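Local coordinates for large adhesion protein (Lap) involved in biofilm formation (PDB 6XI3) that probably extends a bacterial adhesin away from the cell surface toward its target, as a run of Ig-like beta-sandwich repeats with calcium ions bound at the junctions, at residues L384-A393 with T404-T414; D315-D326 with D336-V344. All coordinates share one frame; numbering follows the deposited sequence.

Contact 1: residues L384-A393 with T404-T414; sequences LVDGDLTVEA and TDSANGALDAT. With NA (sodium ion), chain H; CA (calcium ion), chain C.
Asp386 reaches across to the end of the chain at Leu411-Thr414, and each step of its side chain meets something. CB lies 3.5 Å from the carbonyl O of Leu411, and CG, anti to the carbonyl carbon (chi1 -75°), brings the carboxylate round to face the turn at Ala413. There OD1 accepts the N-H of Ala413 at 2.9 Å, a donor on the syn side but 31° out of the carboxylate plane. OD2 offers its syn lone pair to Thr414 N at 3.0 Å and also binds a calcium ion at 2.5 Å. Two backbone bonds thus fix the rotation of the carboxylate while it serves the metal. The same calcium is bound by Asp412 OD1, Thr414 O and a water; acidic oxygens and a carbonyl suit this hard cation.

Behind the site the two segments form the antiparallel hairpin of strands 387-396 and 402-411, at one margin of a four-stranded sheet of an Ig-like beta-sandwich. Gly387, Leu389, Val391 and Ala393 exchange paired backbone hydrogen bonds with Leu411, Gly409, Ala407 and Asp405. Leu389, Val391 and Leu411 turn to the buried face. Leu411 extends CG anti to its own N (chi1 177°), which lays CD2 3.8 Å from CB of Leu384, while its CB meets CG of Leu389 at 4.0 Å. Small Ala407 and Gly409 lie opposite the branched residues on that face.

Polar and small residues take the other face. Glu392, bent at chi2, brings its carboxylate across to strand 402-411, with OE1 beside CB of Ser406 and OE2 beside CB of Thr404; a water donates to OE1. Where the loop enters the strand, the carbonyl oxygens of Val385 and Asp388 bind a sodium ion, 2.6 Å away for Val385 O, with Ser357 as the third ligand.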
loop_
_atom_site.group_PDB
_atom_site.type_symbol
_atom_site.label_atom_id
_atom_site.label_comp_id
_atom_site.label_asym_id
_atom_site.label_seq_id
_atom_site.Cartn_x
_atom_site.Cartn_y
_atom_site.Cartn_z
ATOM N N LEU A 384 -74.878 7.059 -6.043
ATOM C CA LEU A 384 -75.050 7.092 -4.565
ATOM C C LEU A 384 -76.473 7.545 -4.239
ATOM O O LEU A 384 -77.095 8.182 -5.100
ATOM C CB LEU A 384 -74.016 8.036 -3.953
ATOM C CG LEU A 384 -72.560 7.680 -4.270
ATOM C CD1 LEU A 384 -71.579 8.528 -3.459
ATOM C CD2 LEU A 384 -72.309 6.197 -4.016
ATOM N N VAL A 385 -76.915 7.322 -3.007
ATOM C CA VAL A 385 -78.294 7.672 -2.563
ATOM C C VAL A 385 -78.209 8.834 -1.574
ATOM O O VAL A 385 -77.152 9.030 -0.934
ATOM C CB VAL A 385 -79.051 6.470 -1.970
ATOM C CG1 VAL A 385 -79.163 5.343 -2.978
ATOM C CG2 VAL A 385 -78.448 5.984 -0.659
ATOM N N ASP A 386 -79.312 9.561 -1.434
ATOM C CA ASP A 386 -79.381 10.714 -0.506
ATOM C C ASP A 386 -79.020 10.272 0.909
ATOM O O ASP A 386 -79.293 9.117 1.267
ATOM C CB ASP A 386 -80.753 11.375 -0.589
ATOM C CG ASP A 386 -80.908 12.201 -1.850
ATOM O OD1 ASP A 386 -79.971 12.202 -2.726
ATOM O OD2 ASP A 386 -81.937 12.864 -1.927
ATOM N N GLY A 387 -78.448 11.204 1.664
ATOM C CA GLY A 387 -78.019 11.051 3.058
ATOM C C GLY A 387 -76.526 11.321 3.170
ATOM O O GLY A 387 -75.966 11.986 2.262
ATOM N N ASP A 388 -75.893 10.791 4.217
ATOM C CA ASP A 388 -74.475 11.068 4.547
ATOM C C ASP A 388 -73.594 10.614 3.381
ATOM O O ASP A 388 -73.931 9.620 2.691
ATOM C CB ASP A 388 -74.051 10.408 5.866
ATOM C CG ASP A 388 -74.563 11.130 7.107
ATOM O OD1 ASP A 388 -75.010 12.308 6.976
ATOM O OD2 ASP A 388 -74.512 10.518 8.207
ATOM N N LEU A 389 -72.502 11.341 3.178
ATOM C CA LEU A 389 -71.393 10.979 2.269
ATOM C C LEU A 389 -70.138 10.979 3.125
ATOM O O LEU A 389 -69.979 11.927 3.909
ATOM C CB LEU A 389 -71.222 12.003 1.141
ATOM C CG LEU A 389 -72.297 12.042 0.059
ATOM C CD1 LEU A 389 -71.858 12.955 -1.076
ATOM C CD2 LEU A 389 -72.622 10.660 -0.477
ATOM N N THR A 390 -69.292 9.973 2.938
ATOM C CA THR A 390 -67.939 9.920 3.526
ATOM C C THR A 390 -66.938 9.801 2.385
ATOM O O THR A 390 -67.084 8.888 1.564
ATOM C CB THR A 390 -67.776 8.755 4.508
ATOM O OG1 THR A 390 -68.822 8.886 5.464
ATOM C CG2 THR A 390 -66.422 8.786 5.187
ATOM N N VAL A 391 -66.028 10.762 2.315
ATOM C CA VAL A 391 -64.926 10.802 1.326
ATOM C C VAL A 391 -63.687 10.281 2.059
ATOM O O VAL A 391 -63.423 10.781 3.162
ATOM C CB VAL A 391 -64.711 12.226 0.801
ATOM C CG1 VAL A 391 -63.441 12.339 -0.047
ATOM C CG2 VAL A 391 -65.927 12.722 0.018
ATOM N N GLU A 392 -62.991 9.299 1.484
ATOM C CA GLU A 392 -61.697 8.794 2.012
ATOM C C GLU A 392 -60.640 8.990 0.914
ATOM O O GLU A 392 -60.893 8.633 -0.239
ATOM C CB GLU A 392 -61.863 7.349 2.483
ATOM C CG GLU A 392 -60.561 6.662 2.881
ATOM C CD GLU A 392 -60.053 6.995 4.278
ATOM O OE1 GLU A 392 -60.722 7.783 4.990
ATOM O OE2 GLU A 392 -58.987 6.462 4.658
ATOM N N ALA A 393 -59.496 9.565 1.264
ATOM C CA ALA A 393 -58.349 9.683 0.342
ATOM C C ALA A 393 -57.120 9.018 0.962
ATOM O O ALA A 393 -56.911 9.163 2.182
ATOM C CB ALA A 393 -58.123 11.134 0.029
ATOM N N THR A 404 -53.692 8.887 5.034
ATOM C CA THR A 404 -55.158 8.945 4.797
ATOM C C THR A 404 -55.780 10.135 5.519
ATOM O O THR A 404 -55.158 10.733 6.433
ATOM C CB THR A 404 -55.904 7.671 5.195
ATOM O OG1 THR A 404 -55.811 7.535 6.609
ATOM C CG2 THR A 404 -55.380 6.433 4.513
ATOM N N ASP A 405 -56.978 10.473 5.050
ATOM C CA ASP A 405 -57.854 11.495 5.639
ATOM C C ASP A 405 -59.263 11.199 5.132
ATOM O O ASP A 405 -59.390 10.471 4.138
ATOM C CB ASP A 405 -57.386 12.921 5.336
ATOM C CG ASP A 405 -58.139 13.948 6.175
ATOM O OD1 ASP A 405 -58.632 13.551 7.259
ATOM O OD2 ASP A 405 -58.248 15.117 5.744
ATOM N N SER A 406 -60.265 11.658 5.865
ATOM C CA SER A 406 -61.685 11.553 5.463
ATOM C C SER A 406 -62.338 12.930 5.559
ATOM O O SER A 406 -61.777 13.863 6.189
ATOM C CB SER A 406 -62.413 10.503 6.263
ATOM O OG SER A 406 -62.605 10.947 7.591
ATOM N N ALA A 407 -63.442 13.086 4.844
ATOM C CA ALA A 407 -64.325 14.253 4.969
ATOM C C ALA A 407 -65.768 13.782 4.804
ATOM O O ALA A 407 -66.017 12.689 4.229
ATOM C CB ALA A 407 -63.938 15.289 3.966
ATOM N N ASN A 408 -66.674 14.555 5.362
ATOM C CA ASN A 408 -68.093 14.169 5.513
ATOM C C ASN A 408 -68.898 15.235 4.788
ATOM O O ASN A 408 -68.494 16.405 4.804
ATOM C CB ASN A 408 -68.519 14.055 6.979
ATOM C CG ASN A 408 -67.785 12.963 7.726
ATOM O OD1 ASN A 408 -67.117 13.246 8.716
ATOM N ND2 ASN A 408 -67.886 11.728 7.260
ATOM N N GLY A 409 -69.991 14.813 4.172
ATOM C CA GLY A 409 -70.989 15.739 3.632
ATOM C C GLY A 409 -72.277 14.998 3.446
ATOM O O GLY A 409 -72.477 13.943 4.111
ATOM N N ALA A 410 -73.081 15.489 2.514
ATOM C CA ALA A 410 -74.461 15.023 2.303
ATOM C C ALA A 410 -74.777 15.170 0.823
ATOM O O ALA A 410 -74.249 16.101 0.160
ATOM C CB ALA A 410 -75.414 15.793 3.181
ATOM N N LEU A 411 -75.544 14.215 0.331
ATOM C CA LEU A 411 -76.168 14.242 -0.992
ATOM C C LEU A 411 -77.672 14.446 -0.800
ATOM O O LEU A 411 -78.269 13.714 0.000
ATOM C CB LEU A 411 -75.857 12.893 -1.635
ATOM C CG LEU A 411 -76.469 12.641 -3.001
ATOM C CD1 LEU A 411 -76.107 13.754 -3.977
ATOM C CD2 LEU A 411 -75.998 11.292 -3.509
ATOM N N ASP A 412 -78.252 15.366 -1.548
ATOM C CA ASP A 412 -79.712 15.654 -1.500
ATOM C C ASP A 412 -80.154 15.951 -2.938
ATOM O O ASP A 412 -80.422 17.117 -3.280
ATOM C CB ASP A 412 -80.003 16.758 -0.482
ATOM C CG ASP A 412 -81.501 17.029 -0.312
ATOM O OD1 ASP A 412 -82.292 16.128 -0.644
ATOM O OD2 ASP A 412 -81.851 18.116 0.180
ATOM N N ALA A 413 -80.099 14.922 -3.772
ATOM C CA ALA A 413 -80.412 14.970 -5.212
ATOM C C ALA A 413 -81.909 14.739 -5.439
ATOM O O ALA A 413 -82.339 15.146 -6.478
ATOM C CB ALA A 413 -79.601 13.931 -5.947
ATOM N N THR A 414 -82.642 14.093 -4.515
ATOM C CA THR A 414 -84.095 13.761 -4.642
ATOM C C THR A 414 -84.931 14.619 -3.673
ATOM O O THR A 414 -84.529 14.643 -2.488
ATOM C CB THR A 414 -84.341 12.263 -4.384
ATOM O OG1 THR A 414 -83.482 11.560 -5.280
ATOM C CG2 THR A 414 -85.780 11.817 -4.591
HETATM NA NA NA H . -76.235 8.626 1.467
HETATM CA CA CA C . -83.536 14.139 -0.574
HETATM O O HOH W 1 -58.868 8.763 7.057
HETATM O O HOH W 2 -82.530 13.679 1.442
#

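Contact 2: residues D315-D326 with D336-V344; sequences DATTGALTVSLD and DLSGTTADV. With CA (calcium ion), chain B.
Thr317 and Asp343 meet around a calcium ion: Thr317 O and Asp343 OD2 each bind it at 2.2 Å, and Asp315 OD1 and a water that accepts from Gly319 N join them. CG2 of Thr317 lies 3.9 Å from CB of Asp343, whose other oxygen is held in a salt bridge by Arg398.

Backbone hydrogen bonds run from Ala320 with Ala342 through Ser324 with Ser338, and Asp326 N adds one to Asp336 O.

Hydroxyls supply the side-chain bonds on the more open face. Thr322 OG1 and Thr340 OG1 share a hydrogen bond of 2.6 Å in which either could be the donor; both sit between backbone N and carbonyl carbon (chi1 69° and 63°), which aims them at each other. Asp326 OD1 accepts Ser324 OG at 2.7 Å; Ser338 OG is modelled implausibly close to OD2, leaving that bond doubtful.

On the opposite face, CD1 of Leu321 rests 3.8 Å from CG2 of Thr341, whose OG1 bonds instead to Gly372 O. Leu337 packs on Val391 of strand 387-396, with Leu325 beside it, modelled rather too tightly.

With Asp289 and Asn399 completing the metal site, this is a beta hairpin of an Ig-like sandwich whose entry carries the calcium-bound junction between tandem repeats.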
loop_
_atom_site.group_PDB
_atom_site.type_symbol
_atom_site.label_atom_id
_atom_site.label_comp_id
_atom_site.label_asym_id
_atom_site.label_seq_id
_atom_site.Cartn_x
_atom_site.Cartn_y
_atom_site.Cartn_z
ATOM N N ASP A 315 -35.962 10.311 7.303
ATOM C CA ASP A 315 -37.374 10.709 7.532
ATOM C C ASP A 315 -37.377 12.130 8.076
ATOM O O ASP A 315 -37.732 12.290 9.264
ATOM C CB ASP A 315 -38.079 9.682 8.424
ATOM C CG ASP A 315 -39.589 9.855 8.482
ATOM O OD1 ASP A 315 -40.100 10.738 7.777
ATOM O OD2 ASP A 315 -40.243 9.062 9.204
ATOM N N ALA A 316 -36.933 13.103 7.272
ATOM C CA ALA A 316 -36.844 14.535 7.696
ATOM C C ALA A 316 -38.226 15.220 7.634
ATOM O O ALA A 316 -38.418 16.217 8.300
ATOM C CB ALA A 316 -35.823 15.254 6.859
ATOM N N THR A 317 -39.172 14.659 6.890
ATOM C CA THR A 317 -40.537 15.225 6.691
ATOM C C THR A 317 -41.597 14.166 7.017
ATOM O O THR A 317 -41.615 13.087 6.399
ATOM C CB THR A 317 -40.710 15.733 5.255
ATOM O OG1 THR A 317 -39.645 16.633 4.955
ATOM C CG2 THR A 317 -42.041 16.414 5.019
ATOM N N THR A 318 -42.483 14.495 7.937
ATOM C CA THR A 318 -43.571 13.620 8.412
ATOM C C THR A 318 -44.585 13.485 7.286
ATOM O O THR A 318 -45.067 14.492 6.891
ATOM C CB THR A 318 -44.220 14.245 9.642
ATOM O OG1 THR A 318 -43.161 14.351 10.579
ATOM C CG2 THR A 318 -45.364 13.447 10.219
ATOM N N GLY A 319 -44.862 12.285 6.792
ATOM C CA GLY A 319 -45.922 12.113 5.789
ATOM C C GLY A 319 -47.231 12.680 6.316
ATOM O O GLY A 319 -47.503 12.526 7.537
ATOM N N ALA A 320 -48.015 13.314 5.446
ATOM C CA ALA A 320 -49.409 13.681 5.767
ATOM C C ALA A 320 -50.247 13.783 4.495
ATOM O O ALA A 320 -49.715 14.084 3.392
ATOM C CB ALA A 320 -49.438 14.962 6.573
ATOM N N LEU A 321 -51.538 13.563 4.668
ATOM C CA LEU A 321 -52.524 13.812 3.598
ATOM C C LEU A 321 -53.775 14.414 4.246
ATOM O O LEU A 321 -54.227 13.878 5.293
ATOM C CB LEU A 321 -52.813 12.490 2.876
ATOM C CG LEU A 321 -53.798 12.636 1.720
ATOM C CD1 LEU A 321 -53.479 11.708 0.565
ATOM C CD2 LEU A 321 -55.222 12.455 2.218
ATOM N N THR A 322 -54.300 15.487 3.657
ATOM C CA THR A 322 -55.668 16.003 3.950
ATOM C C THR A 322 -56.579 15.809 2.739
ATOM O O THR A 322 -56.091 15.870 1.608
ATOM C CB THR A 322 -55.676 17.501 4.275
ATOM O OG1 THR A 322 -55.356 18.230 3.087
ATOM C CG2 THR A 322 -54.734 17.863 5.402
ATOM N N VAL A 323 -57.882 15.677 2.965
ATOM C CA VAL A 323 -58.879 15.766 1.866
ATOM C C VAL A 323 -59.992 16.701 2.340
ATOM O O VAL A 323 -60.241 16.765 3.562
ATOM C CB VAL A 323 -59.412 14.382 1.470
ATOM C CG1 VAL A 323 -60.254 13.770 2.571
ATOM C CG2 VAL A 323 -60.196 14.445 0.170
ATOM N N SER A 324 -60.609 17.403 1.391
ATOM C CA SER A 324 -61.736 18.332 1.619
ATOM C C SER A 324 -62.837 18.042 0.598
ATOM O O SER A 324 -62.538 17.853 -0.599
ATOM C CB SER A 324 -61.286 19.769 1.578
ATOM O OG SER A 324 -62.416 20.630 1.550
ATOM N N LEU A 325 -64.079 17.962 1.071
ATOM C CA LEU A 325 -65.249 17.944 0.173
ATOM C C LEU A 325 -65.657 19.403 -0.039
ATOM O O LEU A 325 -66.272 19.989 0.870
ATOM C CB LEU A 325 -66.349 17.097 0.799
ATOM C CG LEU A 325 -67.654 17.029 0.021
ATOM C CD1 LEU A 325 -67.432 16.571 -1.412
ATOM C CD2 LEU A 325 -68.619 16.090 0.738
ATOM N N ASP A 326 -65.278 19.943 -1.196
ATOM C CA ASP A 326 -65.432 21.376 -1.554
ATOM C C ASP A 326 -66.868 21.680 -1.990
ATOM O O ASP A 326 -67.387 22.692 -1.549
ATOM C CB ASP A 326 -64.423 21.763 -2.618
ATOM C CG ASP A 326 -62.997 21.594 -2.106
ATOM O OD1 ASP A 326 -62.777 21.722 -0.874
ATOM O OD2 ASP A 326 -62.153 21.295 -2.915
ATOM N N ASP A 336 -66.879 18.074 -5.981
ATOM C CA ASP A 336 -65.504 18.576 -6.191
ATOM C C ASP A 336 -64.771 18.303 -4.881
ATOM O O ASP A 336 -65.351 18.630 -3.822
ATOM C CB ASP A 336 -65.473 20.055 -6.593
ATOM C CG ASP A 336 -66.244 20.408 -7.865
ATOM O OD1 ASP A 336 -66.563 19.517 -8.667
ATOM O OD2 ASP A 336 -66.505 21.590 -8.042
ATOM N N LEU A 337 -63.577 17.706 -4.970
ATOM C CA LEU A 337 -62.718 17.306 -3.835
ATOM C C LEU A 337 -61.373 17.995 -4.034
ATOM O O LEU A 337 -61.022 18.231 -5.165
ATOM C CB LEU A 337 -62.499 15.789 -3.850
ATOM C CG LEU A 337 -63.751 14.931 -3.860
ATOM C CD1 LEU A 337 -63.373 13.483 -4.017
ATOM C CD2 LEU A 337 -64.556 15.130 -2.582
ATOM N N SER A 338 -60.652 18.298 -2.964
ATOM C CA SER A 338 -59.255 18.777 -3.038
ATOM C C SER A 338 -58.493 18.249 -1.826
ATOM O O SER A 338 -59.154 17.821 -0.862
ATOM C CB SER A 338 -59.199 20.276 -3.090
ATOM O OG SER A 338 -59.940 20.816 -2.029
ATOM N N GLY A 339 -57.162 18.321 -1.863
ATOM C CA GLY A 339 -56.373 17.919 -0.693
ATOM C C GLY A 339 -54.960 18.444 -0.758
ATOM O O GLY A 339 -54.600 19.072 -1.746
ATOM N N THR A 340 -54.200 18.139 0.279
ATOM C CA THR A 340 -52.785 18.519 0.412
ATOM C C THR A 340 -52.057 17.270 0.852
ATOM O O THR A 340 -52.693 16.366 1.448
ATOM C CB THR A 340 -52.564 19.672 1.418
ATOM O OG1 THR A 340 -52.961 19.231 2.718
ATOM C CG2 THR A 340 -53.333 20.926 1.059
ATOM N N THR A 341 -50.754 17.269 0.625
ATOM C CA THR A 341 -49.870 16.181 1.082
ATOM C C THR A 341 -48.559 16.795 1.570
ATOM O O THR A 341 -48.205 17.862 1.116
ATOM C CB THR A 341 -49.650 15.091 0.019
ATOM O OG1 THR A 341 -48.990 15.616 -1.123
ATOM C CG2 THR A 341 -50.920 14.398 -0.415
ATOM N N ALA A 342 -47.904 16.093 2.478
ATOM C CA ALA A 342 -46.499 16.312 2.867
ATOM C C ALA A 342 -45.762 14.979 2.701
ATOM O O ALA A 342 -46.347 13.941 3.047
ATOM C CB ALA A 342 -46.453 16.854 4.283
ATOM N N ASP A 343 -44.568 15.018 2.104
ATOM C CA ASP A 343 -43.673 13.850 1.875
ATOM C C ASP A 343 -44.342 12.780 0.989
ATOM O O ASP A 343 -44.065 11.563 1.190
ATOM C CB ASP A 343 -43.205 13.226 3.185
ATOM C CG ASP A 343 -41.874 12.502 2.959
ATOM O OD1 ASP A 343 -41.141 12.927 2.037
ATOM O OD2 ASP A 343 -41.612 11.503 3.642
ATOM N N VAL A 344 -45.198 13.189 0.048
ATOM C CA VAL A 344 -45.681 12.321 -1.059
ATOM C C VAL A 344 -45.055 12.848 -2.352
ATOM O O VAL A 344 -45.331 13.994 -2.683
ATOM C CB VAL A 344 -47.213 12.329 -1.153
ATOM C CG1 VAL A 344 -47.680 11.421 -2.276
ATOM C CG2 VAL A 344 -47.868 11.924 0.154
HETATM CA CA CA B . -40.972 11.110 5.734
HETATM O O HOH W 3 -43.020 10.150 6.503
#

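Contacts 1 and 2 are hairpins from the two facing sheets of one sandwich, each partly buried: Leu389, Val391 and Leu411 from contact 1 and Leu321, Val323 and Leu337 from contact 2 supply the core, while most polar residues keep to the outer faces, Asp405 and Thr341 being exceptions on the inner side. They meet directly where Asp405 OD2 lies 2.9 Å from Val323 N, a probable hydrogen bond from an edge strand of one sheet to an edge strand of the other. Each also has calcium at one end. In contact 2 it has further ligands from elsewhere in the chain; in contact 1 its protein ligands all come from the two segments. Hydroxyl bonding marks contact 2, whereas contact 1 adds a sodium site.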